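PDB 2XU0: erythrocyte membrane protein 1 from Plasmodium falciparum, which probably binds receptors on the host cell surface as a parasite adhesin, this chain being its N-terminal segment and first Duffy-binding-like domain. Local coordinates for residues A[429-432]-A[433-436]; A[21-24]-A[25-29]; A[418-421]-A[422-426]. The protein carries 10 engineered substitutions. All blocks are in the same frame, centred on the assembly; numbering follows the deposited sequence.

In the fold
From the N terminus, interaction 2 comes first, as the opening turns of helix 22-39 in the N-terminal segment. Interaction 3 follows far along the chain, at the end of helix 415-423, and interaction 1 soon after, on helix 429-437; both belong to the C-terminal Duffy-binding-like subdomain. Each is local, so none closes a long loop, and the three run in series without nesting or crossing. Their centres lie about 12 Å from one another. Ile29 packs on Asn420 and Leu421, Val25 meets both Tyr426 and Leu435, and Tyr426 also touches Leu435, so the N-terminal helix is held directly against two helices of the subdomain.

Interaction 1 of 3, residues A[429-432]-A[433-436]; sequences IDKF and LNLL
Ile429 lays its CG1 and CD1 against Leu433, one turn on in the short alpha-helix 429-437 of the C-terminal Duffy-binding-like subdomain. CG1 of Ile429 stands anti to the backbone N (chi1 174°), and from there its CD1 comes within 3.8 Å of Leu433 CG, the two side chains running at a slant to each other. The same pair shares a main-chain bond, Leu433 N to Ile429 O, of 2.8 Å. Both residues face helix 371-407, where Asn395 touches each of them.

Asp430 contributes its carbonyl, which takes the N-H of Asn434 at 3.2 Å. Lys431 bends at chi2 and runs alongside Asn434, pointing the same way, on the more open side of the helix; its CG packs on the carbonyl of Ser425.

Phe432 turns to the buried side, and its ring stacks with Tyr398 of helix 371-407. Its O is approached by two amides, Leu435 N and Leu436 N, both through weak bonds, a forked pattern in which neither is short. The ring also has two leucine neighbours along the helix. The Leu435 side chain crosses that of Phe432 at about a right angle, with its CD1 4.1 Å from Phe432 CD1, while on the CD2/CE2 side Phe432 CE2 sits 4.0 Å from Leu436 CG.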
loop_
_atom_site.group_PDB
_atom_site.type_symbol
_atom_site.label_atom_id
_atom_site.label_comp_id
_atom_site.label_asym_id
_atom_site.label_seq_id
_atom_site.Cartn_x
_atom_site.Cartn_y
_atom_site.Cartn_z
ATOM N N ILE A 429 -4.889 -1.428 -19.602
ATOM C CA ILE A 429 -4.742 -0.558 -18.429
ATOM C C ILE A 429 -6.126 -0.166 -17.914
ATOM O O ILE A 429 -6.336 -0.142 -16.708
ATOM C CB ILE A 429 -3.770 0.657 -18.637
ATOM C CG1 ILE A 429 -3.749 1.655 -17.437
ATOM C CG2 ILE A 429 -4.059 1.401 -19.921
ATOM C CD1 ILE A 429 -3.195 1.149 -16.074
ATOM N N ASP A 430 -7.075 0.059 -18.836
ATOM C CA ASP A 430 -8.461 0.409 -18.553
ATOM C C ASP A 430 -9.114 -0.645 -17.648
ATOM O O ASP A 430 -9.761 -0.256 -16.682
ATOM C CB ASP A 430 -9.268 0.576 -19.854
ATOM C CG ASP A 430 -8.604 1.423 -20.937
ATOM O OD1 ASP A 430 -7.462 1.081 -21.355
ATOM O OD2 ASP A 430 -9.250 2.382 -21.421
ATOM N N LYS A 431 -8.911 -1.968 -17.918
ATOM C CA LYS A 431 -9.483 -3.022 -17.064
ATOM C C LYS A 431 -8.829 -3.043 -15.676
ATOM O O LYS A 431 -9.511 -3.281 -14.692
ATOM C CB LYS A 431 -9.443 -4.410 -17.732
ATOM C CG LYS A 431 -10.077 -4.450 -19.122
ATOM C CD LYS A 431 -11.599 -4.265 -19.129
ATOM C CE LYS A 431 -12.102 -3.858 -20.496
ATOM N NZ LYS A 431 -13.584 -3.939 -20.592
ATOM N N PHE A 432 -7.521 -2.779 -15.599
ATOM C CA PHE A 432 -6.821 -2.717 -14.323
ATOM C C PHE A 432 -7.264 -1.479 -13.521
ATOM O O PHE A 432 -7.359 -1.565 -12.298
ATOM C CB PHE A 432 -5.275 -2.808 -14.490
ATOM C CG PHE A 432 -4.580 -2.787 -13.142
ATOM C CD1 PHE A 432 -4.442 -3.951 -12.397
ATOM C CD2 PHE A 432 -4.112 -1.591 -12.599
ATOM C CE1 PHE A 432 -3.880 -3.917 -11.114
ATOM C CE2 PHE A 432 -3.542 -1.559 -11.329
ATOM C CZ PHE A 432 -3.427 -2.725 -10.592
ATOM N N LEU A 433 -7.549 -0.340 -14.203
ATOM C CA LEU A 433 -8.010 0.874 -13.547
ATOM C C LEU A 433 -9.397 0.710 -12.908
ATOM O O LEU A 433 -9.632 1.290 -11.847
ATOM C CB LEU A 433 -7.924 2.144 -14.438
ATOM C CG LEU A 433 -6.508 2.635 -14.809
ATOM C CD1 LEU A 433 -6.564 3.846 -15.753
ATOM C CD2 LEU A 433 -5.703 3.019 -13.586
ATOM N N ASN A 434 -10.257 -0.141 -13.500
ATOM C CA ASN A 434 -11.583 -0.500 -12.975
ATOM C C ASN A 434 -11.419 -1.191 -11.631
ATOM O O ASN A 434 -12.229 -0.969 -10.750
ATOM C CB ASN A 434 -12.339 -1.472 -13.919
ATOM C CG ASN A 434 -12.742 -0.951 -15.276
ATOM O OD1 ASN A 434 -12.926 -1.724 -16.223
ATOM N ND2 ASN A 434 -12.944 0.353 -15.403
ATOM N N LEU A 435 -10.370 -2.013 -11.461
ATOM C CA LEU A 435 -10.092 -2.690 -10.182
ATOM C C LEU A 435 -9.764 -1.647 -9.092
ATOM O O LEU A 435 -10.196 -1.803 -7.941
ATOM C CB LEU A 435 -8.917 -3.677 -10.326
ATOM C CG LEU A 435 -9.053 -4.818 -11.350
ATOM C CD1 LEU A 435 -7.869 -5.796 -11.245
ATOM C CD2 LEU A 435 -10.421 -5.524 -11.273
ATOM N N LEU A 436 -9.022 -0.581 -9.465
ATOM C CA LEU A 436 -8.671 0.491 -8.535
ATOM C C LEU A 436 -9.928 1.240 -8.114
ATOM O O LEU A 436 -10.082 1.526 -6.925
ATOM C CB LEU A 436 -7.588 1.440 -9.098
ATOM C CG LEU A 436 -6.230 0.810 -9.445
ATOM C CD1 LEU A 436 -5.308 1.855 -9.988
ATOM C CD2 LEU A 436 -5.591 0.068 -8.237
#

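Interaction 2 of 3, residues A[21-24]-A[25-29]; sequences SARN and VLENI
Leu26 folds back over the carbonyl of Ala22, and its side chain can be followed outward atom by atom. CB of Leu26 lies 3.4 Å from Ala22 O. A chi1 of -58° swings CG to the backbone-N side, and the next atom comes closer still, Leu26 CG being 3.1 Å from Ala22 O. Of the two methyls at the tip, CD1 stays near the same carbonyl and reaches Ala22 CB at 4.3 Å, a loose apolar contact. Beyond the turn, the leucine packs on Leu313 of helix 311-338 and on Phe417 of helix 415-423. The oxygen it covers is already engaged, since it accepts the N-H of Leu26 itself at 2.8 Å.

This is the first turn of helix 22-39 in the N-terminal segment of PfEMP1, and Ser21 is its N-cap. Ser21 OG accepts from Asn24 N at 3.1 Å with an N-H...O angle of 164°, satisfying an amide that has no helical carbonyl before it. The same hydroxyl is also hydrogen-bonded to Glu17. Ser21 O continues the pattern by taking the N-H of Val25 at 2.9 Å.

A polar face turns toward strand 279-281 and the chain around Thr304 and Tyr305. Arg23 forms a salt bridge with Glu17, and Glu27 bends at chi2 to send its carboxylate to Tyr278, Thr304 and the amide of Tyr305. Although they sit one turn apart, the charged ends do not pair: Arg23 NH1 and Glu27 OE2 are 4.7 Å from each other. Asn24 bonds to Ser18 O and Lys281 N, whereas Asn28 reaches Arg280 through OD1 and Lys281 O through ND2.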
loop_
_atom_site.group_PDB
_atom_site.type_symbol
_atom_site.label_atom_id
_atom_site.label_comp_id
_atom_site.label_asym_id
_atom_site.label_seq_id
_atom_site.Cartn_x
_atom_site.Cartn_y
_atom_site.Cartn_z
ATOM N N SER A 21 -12.255 -5.796 -6.326
ATOM C CA SER A 21 -11.320 -4.743 -5.894
ATOM C C SER A 21 -9.948 -5.264 -6.297
ATOM O O SER A 21 -9.782 -6.497 -6.416
ATOM C CB SER A 21 -11.374 -4.557 -4.371
ATOM O OG SER A 21 -10.791 -5.656 -3.683
ATOM N N ALA A 22 -8.975 -4.359 -6.547
ATOM C CA ALA A 22 -7.627 -4.792 -6.944
ATOM C C ALA A 22 -7.026 -5.682 -5.914
ATOM O O ALA A 22 -6.416 -6.656 -6.293
ATOM C CB ALA A 22 -6.705 -3.584 -7.213
ATOM N N ARG A 23 -7.185 -5.362 -4.593
ATOM C CA ARG A 23 -6.676 -6.208 -3.524
ATOM C C ARG A 23 -7.199 -7.638 -3.647
ATOM O O ARG A 23 -6.412 -8.566 -3.571
ATOM C CB ARG A 23 -6.962 -5.621 -2.114
ATOM C CG ARG A 23 -6.266 -6.453 -0.995
ATOM C CD ARG A 23 -6.483 -5.898 0.421
ATOM N NE ARG A 23 -7.893 -5.918 0.828
ATOM C CZ ARG A 23 -8.510 -6.975 1.359
ATOM N NH1 ARG A 23 -7.855 -8.114 1.548
ATOM N NH2 ARG A 23 -9.796 -6.911 1.672
ATOM N N ASN A 24 -8.507 -7.820 -3.810
ATOM C CA ASN A 24 -9.102 -9.144 -3.949
ATOM C C ASN A 24 -8.631 -9.873 -5.191
ATOM O O ASN A 24 -8.268 -11.052 -5.111
ATOM C CB ASN A 24 -10.674 -9.073 -3.880
ATOM C CG ASN A 24 -11.159 -8.966 -2.475
ATOM O OD1 ASN A 24 -10.546 -9.515 -1.567
ATOM N ND2 ASN A 24 -12.240 -8.234 -2.248
ATOM N N VAL A 25 -8.595 -9.174 -6.333
ATOM C CA VAL A 25 -8.143 -9.804 -7.588
ATOM C C VAL A 25 -6.653 -10.200 -7.492
ATOM O O VAL A 25 -6.301 -11.303 -7.878
ATOM C CB VAL A 25 -8.472 -8.914 -8.817
ATOM C CG1 VAL A 25 -7.731 -9.368 -10.077
ATOM C CG2 VAL A 25 -9.988 -8.862 -9.055
ATOM N N LEU A 26 -5.806 -9.340 -6.911
ATOM C CA LEU A 26 -4.371 -9.639 -6.824
ATOM C C LEU A 26 -4.113 -10.775 -5.853
ATOM O O LEU A 26 -3.267 -11.622 -6.138
ATOM C CB LEU A 26 -3.527 -8.376 -6.471
ATOM C CG LEU A 26 -3.615 -7.158 -7.423
ATOM C CD1 LEU A 26 -3.082 -5.882 -6.745
ATOM C CD2 LEU A 26 -2.907 -7.402 -8.719
ATOM N N GLU A 27 -4.819 -10.790 -4.706
ATOM C CA GLU A 27 -4.732 -11.849 -3.685
ATOM C C GLU A 27 -5.111 -13.209 -4.322
ATOM O O GLU A 27 -4.478 -14.246 -4.047
ATOM C CB GLU A 27 -5.719 -11.564 -2.540
ATOM C CG GLU A 27 -5.189 -10.637 -1.462
ATOM C CD GLU A 27 -4.323 -11.308 -0.425
ATOM O OE1 GLU A 27 -3.835 -12.430 -0.679
ATOM O OE2 GLU A 27 -4.072 -10.673 0.618
ATOM N N ASN A 28 -6.107 -13.188 -5.184
ATOM C CA ASN A 28 -6.516 -14.411 -5.862
ATOM C C ASN A 28 -5.467 -14.941 -6.824
ATOM O O ASN A 28 -5.278 -16.156 -6.905
ATOM C CB ASN A 28 -7.893 -14.315 -6.449
ATOM C CG ASN A 28 -8.961 -14.420 -5.392
ATOM O OD1 ASN A 28 -9.027 -15.394 -4.640
ATOM N ND2 ASN A 28 -9.794 -13.404 -5.280
ATOM N N ILE A 29 -4.721 -14.048 -7.473
ATOM C CA ILE A 29 -3.632 -14.508 -8.337
ATOM C C ILE A 29 -2.449 -14.923 -7.461
ATOM O O ILE A 29 -1.830 -15.934 -7.749
ATOM C CB ILE A 29 -3.279 -13.491 -9.462
ATOM C CG1 ILE A 29 -4.507 -13.227 -10.343
ATOM C CG2 ILE A 29 -2.093 -14.004 -10.290
ATOM C CD1 ILE A 29 -4.421 -11.928 -11.183
#

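Interaction 3 of 3, residues A[418-421]-A[422-426]; sequences YENL and DKKSY
With CG anti to its own carbonyl carbon (chi1 -83°), Leu421 has a chi2 of 173° that puts CD1 anti to CA, which leaves CD2 as the branch turned to Tyr426. The two side chains cross at about a right angle, Leu421 CD2 lying 3.8 Å from Tyr426 CB. Lys424 instead bends only at its end (chi4 67°), which lays its chain alongside Asn420, with Lys424 NZ 3.6 Å from Asn420 OD1.

Here helix 415-423 runs out, and Lys424 is the first residue to leave helical backbone angles. The closing bonds are Asp422 N to Tyr418 O at 3.1 Å, Lys423 N to Glu419 O and, longest of the three, Lys424 N to Asn420 O at 3.3 Å. Outside the turn, Asn420 ND2 bonds to Glu416 O and Asp422 OD1 to Ser427 OG, while Leu421 and Tyr426 both reach helix 22-39.

The exit from the helix thus combines an apolar pair turned to the N-terminal helix with a lysine whose ammonium group, near Asn420 OD1, probably gains a modest electrostatic attraction there.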
loop_
_atom_site.group_PDB
_atom_site.type_symbol
_atom_site.label_atom_id
_atom_site.label_comp_id
_atom_site.label_asym_id
_atom_site.label_seq_id
_atom_site.Cartn_x
_atom_site.Cartn_y
_atom_site.Cartn_z
ATOM N N TYR A 418 2.006 -11.825 -14.172
ATOM C CA TYR A 418 1.576 -11.022 -15.319
ATOM C C TYR A 418 0.909 -11.923 -16.386
ATOM O O TYR A 418 -0.037 -11.468 -17.021
ATOM C CB TYR A 418 2.697 -10.109 -15.849
ATOM C CG TYR A 418 2.938 -8.900 -14.965
ATOM C CD1 TYR A 418 2.091 -7.794 -15.011
ATOM C CD2 TYR A 418 4.030 -8.847 -14.103
ATOM C CE1 TYR A 418 2.299 -6.686 -14.182
ATOM C CE2 TYR A 418 4.264 -7.733 -13.293
ATOM C CZ TYR A 418 3.389 -6.660 -13.328
ATOM O OH TYR A 418 3.600 -5.576 -12.505
ATOM N N GLU A 419 1.303 -13.232 -16.471
ATOM C CA GLU A 419 0.667 -14.223 -17.371
ATOM C C GLU A 419 -0.819 -14.346 -16.943
ATOM O O GLU A 419 -1.705 -14.255 -17.783
ATOM C CB GLU A 419 1.370 -15.603 -17.257
ATOM C CG GLU A 419 1.992 -16.113 -18.549
ATOM C CD GLU A 419 3.465 -16.477 -18.473
ATOM O OE1 GLU A 419 3.822 -17.386 -17.687
ATOM O OE2 GLU A 419 4.260 -15.888 -19.241
ATOM N N ASN A 420 -1.078 -14.480 -15.625
ATOM C CA ASN A 420 -2.426 -14.574 -15.063
ATOM C C ASN A 420 -3.277 -13.325 -15.240
ATOM O O ASN A 420 -4.475 -13.466 -15.433
ATOM C CB ASN A 420 -2.390 -14.991 -13.605
ATOM C CG ASN A 420 -2.347 -16.479 -13.445
ATOM O OD1 ASN A 420 -3.386 -17.149 -13.426
ATOM N ND2 ASN A 420 -1.139 -17.033 -13.377
ATOM N N LEU A 421 -2.688 -12.113 -15.137
ATOM C CA LEU A 421 -3.405 -10.841 -15.339
ATOM C C LEU A 421 -3.911 -10.763 -16.768
ATOM O O LEU A 421 -5.023 -10.289 -17.009
ATOM C CB LEU A 421 -2.482 -9.623 -15.099
ATOM C CG LEU A 421 -2.278 -9.151 -13.685
ATOM C CD1 LEU A 421 -1.223 -8.083 -13.654
ATOM C CD2 LEU A 421 -3.587 -8.622 -13.075
ATOM N N ASP A 422 -3.063 -11.188 -17.706
ATOM C CA ASP A 422 -3.339 -11.243 -19.140
ATOM C C ASP A 422 -4.474 -12.207 -19.454
ATOM O O ASP A 422 -5.357 -11.833 -20.220
ATOM C CB ASP A 422 -2.080 -11.636 -19.920
ATOM C CG ASP A 422 -2.326 -11.828 -21.401
ATOM O OD1 ASP A 422 -2.407 -10.814 -22.125
ATOM O OD2 ASP A 422 -2.397 -12.996 -21.842
ATOM N N LYS A 423 -4.459 -13.429 -18.861
ATOM C CA LYS A 423 -5.492 -14.459 -19.022
ATOM C C LYS A 423 -6.860 -13.896 -18.663
ATOM O O LYS A 423 -7.841 -14.186 -19.348
ATOM C CB LYS A 423 -5.178 -15.713 -18.182
ATOM C CG LYS A 423 -4.323 -16.730 -18.932
ATOM C CD LYS A 423 -3.894 -17.887 -18.038
ATOM C CE LYS A 423 -2.704 -18.623 -18.603
ATOM N NZ LYS A 423 -2.031 -19.440 -17.563
ATOM N N LYS A 424 -6.906 -13.038 -17.622
ATOM C CA LYS A 424 -8.097 -12.310 -17.201
ATOM C C LYS A 424 -8.155 -11.014 -18.058
ATOM O O LYS A 424 -7.380 -10.893 -19.004
ATOM C CB LYS A 424 -8.061 -12.083 -15.685
ATOM C CG LYS A 424 -7.884 -13.398 -14.933
ATOM C CD LYS A 424 -7.754 -13.246 -13.423
ATOM C CE LYS A 424 -7.762 -14.589 -12.718
ATOM N NZ LYS A 424 -6.550 -15.405 -13.024
ATOM N N SER A 425 -9.070 -10.085 -17.818
ATOM C CA SER A 425 -9.111 -8.914 -18.724
ATOM C C SER A 425 -7.951 -7.858 -18.640
ATOM O O SER A 425 -7.769 -7.057 -19.569
ATOM C CB SER A 425 -10.475 -8.226 -18.644
ATOM O OG SER A 425 -10.859 -7.897 -17.317
ATOM N N TYR A 426 -7.121 -7.952 -17.592
ATOM C CA TYR A 426 -6.134 -6.971 -17.142
ATOM C C TYR A 426 -4.877 -6.601 -17.945
ATOM O O TYR A 426 -4.130 -5.741 -17.491
ATOM C CB TYR A 426 -5.915 -7.097 -15.635
ATOM C CG TYR A 426 -7.204 -7.496 -14.943
ATOM C CD1 TYR A 426 -8.319 -6.659 -14.966
ATOM C CD2 TYR A 426 -7.353 -8.758 -14.380
ATOM C CE1 TYR A 426 -9.542 -7.068 -14.438
ATOM C CE2 TYR A 426 -8.561 -9.157 -13.803
ATOM C CZ TYR A 426 -9.656 -8.314 -13.851
ATOM O OH TYR A 426 -10.857 -8.696 -13.292
#